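PDB 4HFV: Dot/Icm T4SS effector from Legionella pneumophila subsp. pneumophila, which is of unknown function but may take part in metaeffector activity, in which one secreted effector acts on another. Local coordinates for residues V7-L12 with K58-L63; S15-I20 with D36-S41; L80-R85 with N116-E121. All coordinates share one frame; numbering follows the deposited sequence.

Contact 1: V7-L12 with K58-L63; sequences VAYEKL and KTIELL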
loop_
_atom_site.group_PDB
_atom_site.type_symbol
_atom_site.label_atom_id
_atom_site.label_comp_id
_atom_site.label_asym_id
_atom_site.label_seq_id
_atom_site.Cartn_x
_atom_site.Cartn_y
_atom_site.Cartn_z
ATOM N N VAL A 7 15.155 -13.563 -13.012
ATOM C CA VAL A 7 15.532 -14.260 -14.238
ATOM C C VAL A 7 15.190 -13.366 -15.432
ATOM O O VAL A 7 14.080 -12.866 -15.502
ATOM C CB VAL A 7 14.757 -15.594 -14.413
ATOM C CG1 VAL A 7 15.219 -16.313 -15.706
ATOM C CG2 VAL A 7 14.954 -16.503 -13.204
ATOM N N ALA A 8 16.087 -13.234 -16.412
ATOM C CA ALA A 8 15.739 -12.421 -17.590
ATOM C C ALA A 8 14.418 -12.870 -18.238
ATOM O O ALA A 8 14.086 -14.072 -18.278
ATOM C CB ALA A 8 16.883 -12.365 -18.601
ATOM N N TYR A 9 13.626 -11.892 -18.700
ATOM C CA TYR A 9 12.282 -12.185 -19.211
ATOM C C TYR A 9 12.237 -13.233 -20.363
ATOM O O TYR A 9 11.418 -14.173 -20.334
ATOM C CB TYR A 9 11.600 -10.892 -19.674
ATOM C CG TYR A 9 10.263 -11.139 -20.303
ATOM C CD1 TYR A 9 9.152 -11.358 -19.535
ATOM C CD2 TYR A 9 10.126 -11.187 -21.687
ATOM C CE1 TYR A 9 7.919 -11.620 -20.119
ATOM C CE2 TYR A 9 8.902 -11.452 -22.279
ATOM C CZ TYR A 9 7.793 -11.659 -21.485
ATOM O OH TYR A 9 6.548 -11.917 -22.076
ATOM N N GLU A 10 13.056 -13.077 -21.400
ATOM C CA GLU A 10 12.914 -14.018 -22.534
ATOM C C GLU A 10 13.163 -15.456 -22.103
ATOM O O GLU A 10 12.436 -16.379 -22.503
ATOM C CB GLU A 10 13.813 -13.652 -23.683
ATOM C CG GLU A 10 13.414 -12.340 -24.387
ATOM C CD GLU A 10 11.999 -12.381 -24.988
ATOM O OE1 GLU A 10 11.601 -13.445 -25.504
ATOM O OE2 GLU A 10 11.288 -11.341 -24.956
ATOM N N LYS A 11 14.203 -15.636 -21.298
ATOM C CA LYS A 11 14.581 -16.938 -20.802
ATOM C C LYS A 11 13.454 -17.529 -19.962
ATOM O O LYS A 11 13.055 -18.698 -20.168
ATOM C CB LYS A 11 15.851 -16.837 -19.979
ATOM C CG LYS A 11 16.412 -18.181 -19.583
ATOM C CD LYS A 11 16.923 -18.143 -18.184
ATOM C CE LYS A 11 18.326 -18.681 -18.093
ATOM N NZ LYS A 11 18.361 -20.123 -17.691
ATOM N N LEU A 12 12.886 -16.730 -19.061
ATOM C CA LEU A 12 11.822 -17.211 -18.186
ATOM C C LEU A 12 10.574 -17.564 -18.978
ATOM O O LEU A 12 9.921 -18.580 -18.717
ATOM C CB LEU A 12 11.497 -16.152 -17.090
ATOM C CG LEU A 12 10.433 -16.587 -16.083
ATOM C CD1 LEU A 12 10.732 -17.919 -15.407
ATOM C CD2 LEU A 12 10.224 -15.492 -15.016
ATOM N N LYS A 58 -1.488 -15.438 -20.606
ATOM C CA LYS A 58 -2.020 -14.102 -20.896
ATOM C C LYS A 58 -1.022 -13.025 -20.447
ATOM O O LYS A 58 -0.806 -12.023 -21.139
ATOM C CB LYS A 58 -3.363 -13.845 -20.223
ATOM C CG LYS A 58 -3.954 -12.517 -20.525
ATOM C CD LYS A 58 -4.279 -12.285 -22.002
ATOM C CE LYS A 58 -5.220 -13.344 -22.534
ATOM N NZ LYS A 58 -5.600 -13.034 -23.958
ATOM N N THR A 59 -0.411 -13.258 -19.307
ATOM C CA THR A 59 0.603 -12.334 -18.782
ATOM C C THR A 59 1.723 -12.203 -19.796
ATOM O O THR A 59 2.111 -11.094 -20.146
ATOM C CB THR A 59 1.062 -12.761 -17.362
ATOM O OG1 THR A 59 -0.008 -12.511 -16.457
ATOM C CG2 THR A 59 2.299 -12.034 -16.876
ATOM N N ILE A 60 2.225 -13.327 -20.304
ATOM C CA ILE A 60 3.277 -13.286 -21.297
ATOM C C ILE A 60 2.888 -12.548 -22.583
ATOM O O ILE A 60 3.655 -11.734 -23.095
ATOM C CB ILE A 60 3.724 -14.716 -21.640
ATOM C CG1 ILE A 60 4.604 -15.285 -20.513
ATOM C CG2 ILE A 60 4.450 -14.712 -22.921
ATOM C CD1 ILE A 60 4.700 -16.857 -20.534
ATOM N N GLU A 61 1.696 -12.829 -23.113
ATOM C CA GLU A 61 1.175 -12.116 -24.300
ATOM C C GLU A 61 1.119 -10.583 -24.056
ATOM O O GLU A 61 1.441 -9.756 -24.932
ATOM C CB GLU A 61 -0.237 -12.652 -24.605
ATOM C CG GLU A 61 -0.934 -12.078 -25.863
ATOM C CD GLU A 61 -2.452 -12.374 -25.898
ATOM O OE1 GLU A 61 -2.927 -13.240 -25.137
ATOM O OE2 GLU A 61 -3.189 -11.735 -26.680
ATOM N N LEU A 62 0.690 -10.185 -22.873
ATOM C CA LEU A 62 0.489 -8.756 -22.611
ATOM C C LEU A 62 1.849 -8.061 -22.459
ATOM O O LEU A 62 2.085 -6.977 -23.006
ATOM C CB LEU A 62 -0.405 -8.533 -21.377
ATOM C CG LEU A 62 -1.900 -8.921 -21.524
ATOM C CD1 LEU A 62 -2.624 -8.921 -20.166
ATOM C CD2 LEU A 62 -2.610 -8.032 -22.516
ATOM N N LEU A 63 2.754 -8.690 -21.728
ATOM C CA LEU A 63 4.102 -8.139 -21.613
ATOM C C LEU A 63 4.785 -8.045 -22.976
ATOM O O LEU A 63 5.427 -7.039 -23.279
ATOM C CB LEU A 63 4.926 -8.957 -20.611
ATOM C CG LEU A 63 4.414 -8.867 -19.174
ATOM C CD1 LEU A 63 5.016 -9.877 -18.281
ATOM C CD2 LEU A 63 4.640 -7.429 -18.568
#
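Tyr9 packs on Leu63 through its ring, and its hydroxyl reaches Ile60 on the same helix. The tyrosine's CG stands anti to the backbone N (chi1 176°), which carries the ring out from the start of its helix. Tyr9 CE1 lies 3.9 Å from Leu63 CD1, and the methyl meets the ring obliquely. The phenol oxygen also touches carbons, Tyr9 OH being 3.7 Å from Leu63 CB and 3.6 Å from Ile60 CG2.

Two helices are joined here in an all-helical fold: Tyr9 is the first residue of helix 9-27, just after the N-cap residue Ala8, and 58-63 lies near the end of helix 49-64. Helix 70-90 covers the tyrosine as well, through Lys73 and Leu77, while Phe133 of helix 120-136 packs on Leu63.

The polar end of the tyrosine is buried but satisfied. Tyr9 OH is hydrogen-bonded to the carboxylate of Asp64, the residue that follows Leu63, and comes within 3.1 Å of Ile60 O, which lies at the ring edge, near its plane.

Contact 2: S15-I20 with D36-S41; sequences SIRESI and DKLEYS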
loop_
_atom_site.group_PDB
_atom_site.type_symbol
_atom_site.label_atom_id
_atom_site.label_comp_id
_atom_site.label_asym_id
_atom_site.label_seq_id
_atom_site.Cartn_x
_atom_site.Cartn_y
_atom_site.Cartn_z
ATOM N N SER A 15 11.182 -20.892 -20.517
ATOM C CA SER A 15 11.149 -22.104 -19.714
ATOM C C SER A 15 9.746 -22.331 -19.196
ATOM O O SER A 15 9.336 -23.470 -19.033
ATOM C CB SER A 15 12.194 -22.085 -18.577
ATOM O OG SER A 15 11.867 -21.113 -17.651
ATOM N N ILE A 16 8.965 -21.268 -18.996
ATOM C CA ILE A 16 7.598 -21.457 -18.550
ATOM C C ILE A 16 6.787 -22.094 -19.679
ATOM O O ILE A 16 5.962 -22.969 -19.447
ATOM C CB ILE A 16 6.965 -20.121 -18.083
ATOM C CG1 ILE A 16 7.520 -19.730 -16.708
ATOM C CG2 ILE A 16 5.425 -20.214 -18.031
ATOM C CD1 ILE A 16 7.146 -18.356 -16.331
ATOM N N ARG A 17 7.024 -21.647 -20.908
ATOM C CA ARG A 17 6.298 -22.189 -22.039
ATOM C C ARG A 17 6.704 -23.677 -22.152
ATOM O O ARG A 17 5.852 -24.527 -22.437
ATOM C CB ARG A 17 6.614 -21.416 -23.333
ATOM C CG ARG A 17 5.925 -20.027 -23.422
ATOM C CD ARG A 17 6.176 -19.307 -24.755
ATOM N NE ARG A 17 6.024 -20.252 -25.847
ATOM C CZ ARG A 17 4.891 -20.472 -26.520
ATOM N NH1 ARG A 17 3.797 -19.753 -26.288
ATOM N NH2 ARG A 17 4.857 -21.423 -27.445
ATOM N N GLU A 18 7.980 -23.991 -21.895
ATOM C CA GLU A 18 8.421 -25.382 -22.037
ATOM C C GLU A 18 7.717 -26.254 -20.983
ATOM O O GLU A 18 7.253 -27.376 -21.312
ATOM C CB GLU A 18 9.927 -25.553 -21.938
ATOM C CG GLU A 18 10.402 -27.039 -22.231
ATOM C CD GLU A 18 9.767 -27.708 -23.487
ATOM O OE1 GLU A 18 9.657 -27.056 -24.552
ATOM O OE2 GLU A 18 9.374 -28.905 -23.408
ATOM N N SER A 19 7.612 -25.754 -19.755
ATOM C CA SER A 19 6.970 -26.528 -18.699
ATOM C C SER A 19 5.470 -26.724 -18.972
ATOM O O SER A 19 4.877 -27.741 -18.595
ATOM C CB SER A 19 7.235 -25.890 -17.333
ATOM O OG SER A 19 8.637 -25.856 -17.075
ATOM N N ILE A 20 4.856 -25.772 -19.650
ATOM C CA ILE A 20 3.427 -25.883 -19.950
ATOM C C ILE A 20 3.227 -26.982 -20.990
ATOM O O ILE A 20 2.346 -27.854 -20.863
ATOM C CB ILE A 20 2.869 -24.563 -20.413
ATOM C CG1 ILE A 20 2.771 -23.606 -19.217
ATOM C CG2 ILE A 20 1.490 -24.747 -21.088
ATOM C CD1 ILE A 20 2.489 -22.153 -19.608
ATOM N N ASP A 36 2.185 -20.704 -31.720
ATOM C CA ASP A 36 1.682 -19.372 -31.367
ATOM C C ASP A 36 0.266 -19.408 -30.743
ATOM O O ASP A 36 -0.342 -18.357 -30.496
ATOM C CB ASP A 36 1.799 -18.400 -32.552
ATOM C CG ASP A 36 0.569 -18.380 -33.424
ATOM O OD1 ASP A 36 0.310 -19.416 -34.078
ATOM O OD2 ASP A 36 -0.127 -17.326 -33.465
ATOM N N LYS A 37 -0.235 -20.611 -30.437
ATOM C CA LYS A 37 -1.560 -20.758 -29.813
ATOM C C LYS A 37 -1.565 -21.792 -28.681
ATOM O O LYS A 37 -2.443 -22.638 -28.581
ATOM C CB LYS A 37 -2.610 -21.110 -30.872
ATOM C CG LYS A 37 -3.005 -19.925 -31.759
ATOM C CD LYS A 37 -3.530 -20.366 -33.117
ATOM C CE LYS A 37 -4.356 -19.254 -33.780
ATOM N NZ LYS A 37 -4.883 -19.665 -35.116
ATOM N N LEU A 38 -0.596 -21.688 -27.798
ATOM C CA LEU A 38 -0.467 -22.663 -26.731
ATOM C C LEU A 38 -1.732 -22.745 -25.869
ATOM O O LEU A 38 -2.081 -23.806 -25.373
ATOM C CB LEU A 38 0.741 -22.308 -25.900
ATOM C CG LEU A 38 1.326 -23.338 -24.980
ATOM C CD1 LEU A 38 1.421 -24.728 -25.673
ATOM C CD2 LEU A 38 2.670 -22.810 -24.571
ATOM N N GLU A 39 -2.448 -21.632 -25.721
ATOM C CA GLU A 39 -3.640 -21.626 -24.876
ATOM C C GLU A 39 -4.734 -22.599 -25.318
ATOM O O GLU A 39 -5.502 -23.054 -24.482
ATOM C CB GLU A 39 -4.242 -20.197 -24.668
ATOM C CG GLU A 39 -4.028 -19.179 -25.764
ATOM C CD GLU A 39 -2.607 -18.620 -25.797
ATOM O OE1 GLU A 39 -1.868 -19.005 -26.700
ATOM O OE2 GLU A 39 -2.216 -17.791 -24.954
ATOM N N TYR A 40 -4.799 -22.905 -26.608
ATOM C CA TYR A 40 -5.788 -23.845 -27.148
ATOM C C TYR A 40 -5.588 -25.292 -26.642
ATOM O O TYR A 40 -6.504 -26.113 -26.717
ATOM C CB TYR A 40 -5.745 -23.834 -28.684
ATOM C CG TYR A 40 -6.176 -22.516 -29.325
ATOM C CD1 TYR A 40 -6.907 -21.562 -28.615
ATOM C CD2 TYR A 40 -5.862 -22.235 -30.646
ATOM C CE1 TYR A 40 -7.309 -20.361 -29.216
ATOM C CE2 TYR A 40 -6.256 -21.045 -31.248
ATOM C CZ TYR A 40 -6.978 -20.117 -30.532
ATOM O OH TYR A 40 -7.348 -18.941 -31.141
ATOM N N SER A 41 -4.383 -25.586 -26.149
ATOM C CA SER A 41 -4.038 -26.923 -25.652
ATOM C C SER A 41 -4.266 -27.051 -24.160
ATOM O O SER A 41 -4.067 -28.110 -23.570
ATOM C CB SER A 41 -2.569 -27.248 -25.973
ATOM O OG SER A 41 -2.402 -27.299 -27.381
HETATM O O HOH W 1 1.051 -19.308 -27.562
#
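Leu38 lays its CD2 methyl over one face of the Arg17 guanidinium, 3.5 Å above the plane and displaced toward the rim. The nearest atom is Arg17 NH1, 3.7 Å from Leu38 CD2. The arginine chain gets there by a bend at chi3 (44°), which folds its end back toward the leucine. On the apolar side, Ile20 CG2 reaches Leu38 CG at 4.1 Å, so the leucine bridges residues three apart on the helix, one charged and one aliphatic.

Here the loop after helix 9-27 turns back and packs against that same helix, and a 3-10 segment that includes 38-41 presents Leu38 to it. Ile21 and Ile24 of the helix and Ile33 of the returning chain also touch the leucine, while Ile20 packs on Val53 and Leu57 of helix 49-64.

Polar bonds hold the guanidinium at its rim. A water lying in its plane accepts from Arg17 NH1 at 3.1 Å and from Leu38 N at 2.9 Å, tying the arginine to the backbone of the 3-10 segment. Arg17 NH2 donates to the backbone O of Glu35. Glu39 OE1 stays 5.7 Å from Arg17 NH1, where its negative charge may still favour the cation without direct contact.

Contact 3: L80-R85 with N116-E121; sequences LAYYIR and NNPNRE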
loop_
_atom_site.group_PDB
_atom_site.type_symbol
_atom_site.label_atom_id
_atom_site.label_comp_id
_atom_site.label_asym_id
_atom_site.label_seq_id
_atom_site.Cartn_x
_atom_site.Cartn_y
_atom_site.Cartn_z
ATOM N N LEU A 80 4.811 -13.339 -10.963
ATOM C CA LEU A 80 3.690 -14.246 -11.172
ATOM C C LEU A 80 4.107 -15.712 -11.031
ATOM O O LEU A 80 3.342 -16.513 -10.498
ATOM C CB LEU A 80 3.104 -14.059 -12.559
ATOM C CG LEU A 80 1.897 -14.916 -12.896
ATOM C CD1 LEU A 80 0.771 -14.704 -11.903
ATOM C CD2 LEU A 80 1.472 -14.551 -14.306
ATOM N N ALA A 81 5.288 -16.069 -11.537
ATOM C CA ALA A 81 5.718 -17.460 -11.430
ATOM C C ALA A 81 5.889 -17.781 -9.961
ATOM O O ALA A 81 5.438 -18.833 -9.500
ATOM C CB ALA A 81 7.025 -17.732 -12.195
ATOM N N TYR A 82 6.544 -16.873 -9.231
ATOM C CA TYR A 82 6.760 -17.088 -7.805
ATOM C C TYR A 82 5.439 -17.220 -7.069
ATOM O O TYR A 82 5.270 -18.116 -6.265
ATOM C CB TYR A 82 7.586 -15.958 -7.196
ATOM C CG TYR A 82 8.039 -16.302 -5.802
ATOM C CD1 TYR A 82 7.217 -16.043 -4.729
ATOM C CD2 TYR A 82 9.263 -16.954 -5.568
ATOM C CE1 TYR A 82 7.599 -16.359 -3.443
ATOM C CE2 TYR A 82 9.653 -17.287 -4.288
ATOM C CZ TYR A 82 8.805 -16.984 -3.230
ATOM O OH TYR A 82 9.137 -17.276 -1.934
ATOM N N TYR A 83 4.496 -16.332 -7.375
ATOM C CA TYR A 83 3.166 -16.360 -6.758
ATOM C C TYR A 83 2.414 -17.668 -7.037
ATOM O O TYR A 83 1.814 -18.281 -6.147
ATOM C CB TYR A 83 2.375 -15.128 -7.264
ATOM C CG TYR A 83 0.990 -14.917 -6.666
ATOM C CD1 TYR A 83 0.777 -14.895 -5.297
ATOM C CD2 TYR A 83 -0.104 -14.683 -7.499
ATOM C CE1 TYR A 83 -0.504 -14.654 -4.787
ATOM C CE2 TYR A 83 -1.360 -14.465 -7.015
ATOM C CZ TYR A 83 -1.571 -14.454 -5.672
ATOM O OH TYR A 83 -2.861 -14.250 -5.230
ATOM N N ILE A 84 2.406 -18.094 -8.287
ATOM C CA ILE A 84 1.696 -19.328 -8.595
ATOM C C ILE A 84 2.380 -20.513 -7.944
ATOM O O ILE A 84 1.711 -21.410 -7.438
ATOM C CB ILE A 84 1.563 -19.559 -10.106
ATOM C CG1 ILE A 84 0.459 -18.640 -10.645
ATOM C CG2 ILE A 84 1.244 -21.032 -10.370
ATOM C CD1 ILE A 84 0.508 -18.462 -12.116
ATOM N N ARG A 85 3.717 -20.528 -7.940
ATOM C CA ARG A 85 4.465 -21.554 -7.183
ATOM C C ARG A 85 4.002 -21.606 -5.709
ATOM O O ARG A 85 3.729 -22.671 -5.150
ATOM C CB ARG A 85 5.975 -21.250 -7.235
ATOM C CG ARG A 85 6.898 -22.240 -6.489
ATOM C CD ARG A 85 8.370 -21.979 -6.822
ATOM N NE ARG A 85 9.316 -22.813 -6.064
ATOM C CZ ARG A 85 9.722 -22.551 -4.827
ATOM N NH1 ARG A 85 9.267 -21.487 -4.213
ATOM N NH2 ARG A 85 10.616 -23.325 -4.210
ATOM N N ASN A 116 19.793 -17.919 -3.438
ATOM C CA ASN A 116 19.093 -17.119 -4.424
ATOM C C ASN A 116 17.601 -17.311 -4.182
ATOM O O ASN A 116 16.988 -18.225 -4.730
ATOM C CB ASN A 116 19.458 -17.577 -5.842
ATOM C CG ASN A 116 18.879 -16.665 -6.904
ATOM O OD1 ASN A 116 18.860 -15.429 -6.741
ATOM N ND2 ASN A 116 18.384 -17.255 -7.985
ATOM N N ASN A 117 17.028 -16.471 -3.326
ATOM C CA ASN A 117 15.639 -16.626 -2.874
ATOM C C ASN A 117 15.149 -15.278 -2.335
ATOM O O ASN A 117 15.886 -14.576 -1.659
ATOM C CB ASN A 117 15.568 -17.697 -1.760
ATOM C CG ASN A 117 14.469 -18.738 -1.997
ATOM O OD1 ASN A 117 13.279 -18.465 -1.783
ATOM N ND2 ASN A 117 14.871 -19.955 -2.421
ATOM N N PRO A 118 13.890 -14.917 -2.621
ATOM C CA PRO A 118 13.463 -13.551 -2.378
ATOM C C PRO A 118 13.405 -13.244 -0.902
ATOM O O PRO A 118 12.804 -14.017 -0.184
ATOM C CB PRO A 118 12.024 -13.515 -2.970
ATOM C CG PRO A 118 11.950 -14.615 -3.883
ATOM C CD PRO A 118 12.904 -15.674 -3.391
ATOM N N ASN A 119 14.009 -12.138 -0.475
ATOM C CA ASN A 119 13.781 -11.611 0.850
ATOM C C ASN A 119 12.483 -10.782 0.862
ATOM O O ASN A 119 11.756 -10.743 -0.136
ATOM C CB ASN A 119 14.995 -10.826 1.370
ATOM C CG ASN A 119 15.322 -9.606 0.544
ATOM O OD1 ASN A 119 14.445 -8.951 -0.034
ATOM N ND2 ASN A 119 16.606 -9.281 0.492
ATOM N N ARG A 120 12.157 -10.178 2.003
ATOM C CA ARG A 120 10.874 -9.484 2.142
ATOM C C ARG A 120 10.785 -8.310 1.184
ATOM O O ARG A 120 9.711 -7.974 0.641
ATOM C CB ARG A 120 10.729 -8.939 3.565
ATOM C CG ARG A 120 10.345 -9.981 4.569
ATOM C CD ARG A 120 10.048 -9.318 5.916
ATOM N NE ARG A 120 11.259 -8.803 6.546
ATOM C CZ ARG A 120 11.957 -9.456 7.475
ATOM N NH1 ARG A 120 13.052 -8.920 7.987
ATOM N NH2 ARG A 120 11.565 -10.648 7.897
ATOM N N GLU A 121 11.923 -7.651 1.029
ATOM C CA GLU A 121 12.028 -6.502 0.169
ATOM C C GLU A 121 11.720 -6.953 -1.265
ATOM O O GLU A 121 10.825 -6.411 -1.925
ATOM C CB GLU A 121 13.434 -5.915 0.316
ATOM C CG GLU A 121 13.836 -5.675 1.788
ATOM C CD GLU A 121 14.849 -6.689 2.340
ATOM O OE1 GLU A 121 16.067 -6.500 2.084
ATOM O OE2 GLU A 121 14.435 -7.654 3.043
HETATM O O HOH W 2 12.709 -22.624 -2.253
HETATM O O HOH W 3 10.845 -20.359 -1.869
#
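The Tyr82 ring meets Pro118 obliquely, its CE2 corner resting against the proline ring. Pro118 CG lies 3.5 Å from Tyr82 CE2, and Pro118 CD follows at 3.7 Å from the same carbon, so one corner of the phenol takes most of the contact. The two side chains approach from opposite directions. With chi1 at -169° the tyrosine ring extends away from its own backbone N, toward the loop that carries Pro118. Leu123 of helix 120-136 touches both rings, and Tyr127 one turn later also packs on the tyrosine.

Beside this apolar pair, two waters span the gap between Arg85 and Asn117. One accepts from Arg85 NH1 at 3.0 Å and donates to Asn117 OD1 at 3.1 Å. The other accepts from Arg85 NH2 at 2.9 Å and, more weakly, from Asn117 ND2. Both terminal nitrogens of the guanidinium thus reach the two ends of one amide without touching it directly. Each group has a further hold on its rotation: Arg85 NE donates to Thr107 OG1, and Asn117 ND2 donates to the backbone O of Asn113, the main polar partner of that amide.

Pro118, which packs on Tyr82 of helix 70-90, is the residue before the cap of the next helix. Asn119 caps helix 120-136, its OD1 accepting from the backbone N of Asp122: an asparagine N-cap, in which the side-chain oxygen takes the backbone N-H three residues on, as is usual at the start of a helix.

In the fold
The three contacts belong to one helical body. Contacts 1 and 2 share helix 9-27: their centres lie about 12 Å apart, contact 2 is nested inside the loop closed by contact 1, and Ile60 CD1 meets Ile16 CG2 at 4.2 Å. Contact 3 comes later in the chain, its centre about 15 Å from that of contact 1 and 22 Å from that of contact 2. It nevertheless touches both, through Thr59 OG1 to Leu80 CD2 at 3.3 Å and Ile16 CD1 to Ala81 CB at 4.2 Å. All three lie away from the succinate site of Ser169, His173 and Arg176 on helix 161-188, although Tyr83 and Arg120 of contact 3's segments reach that helix.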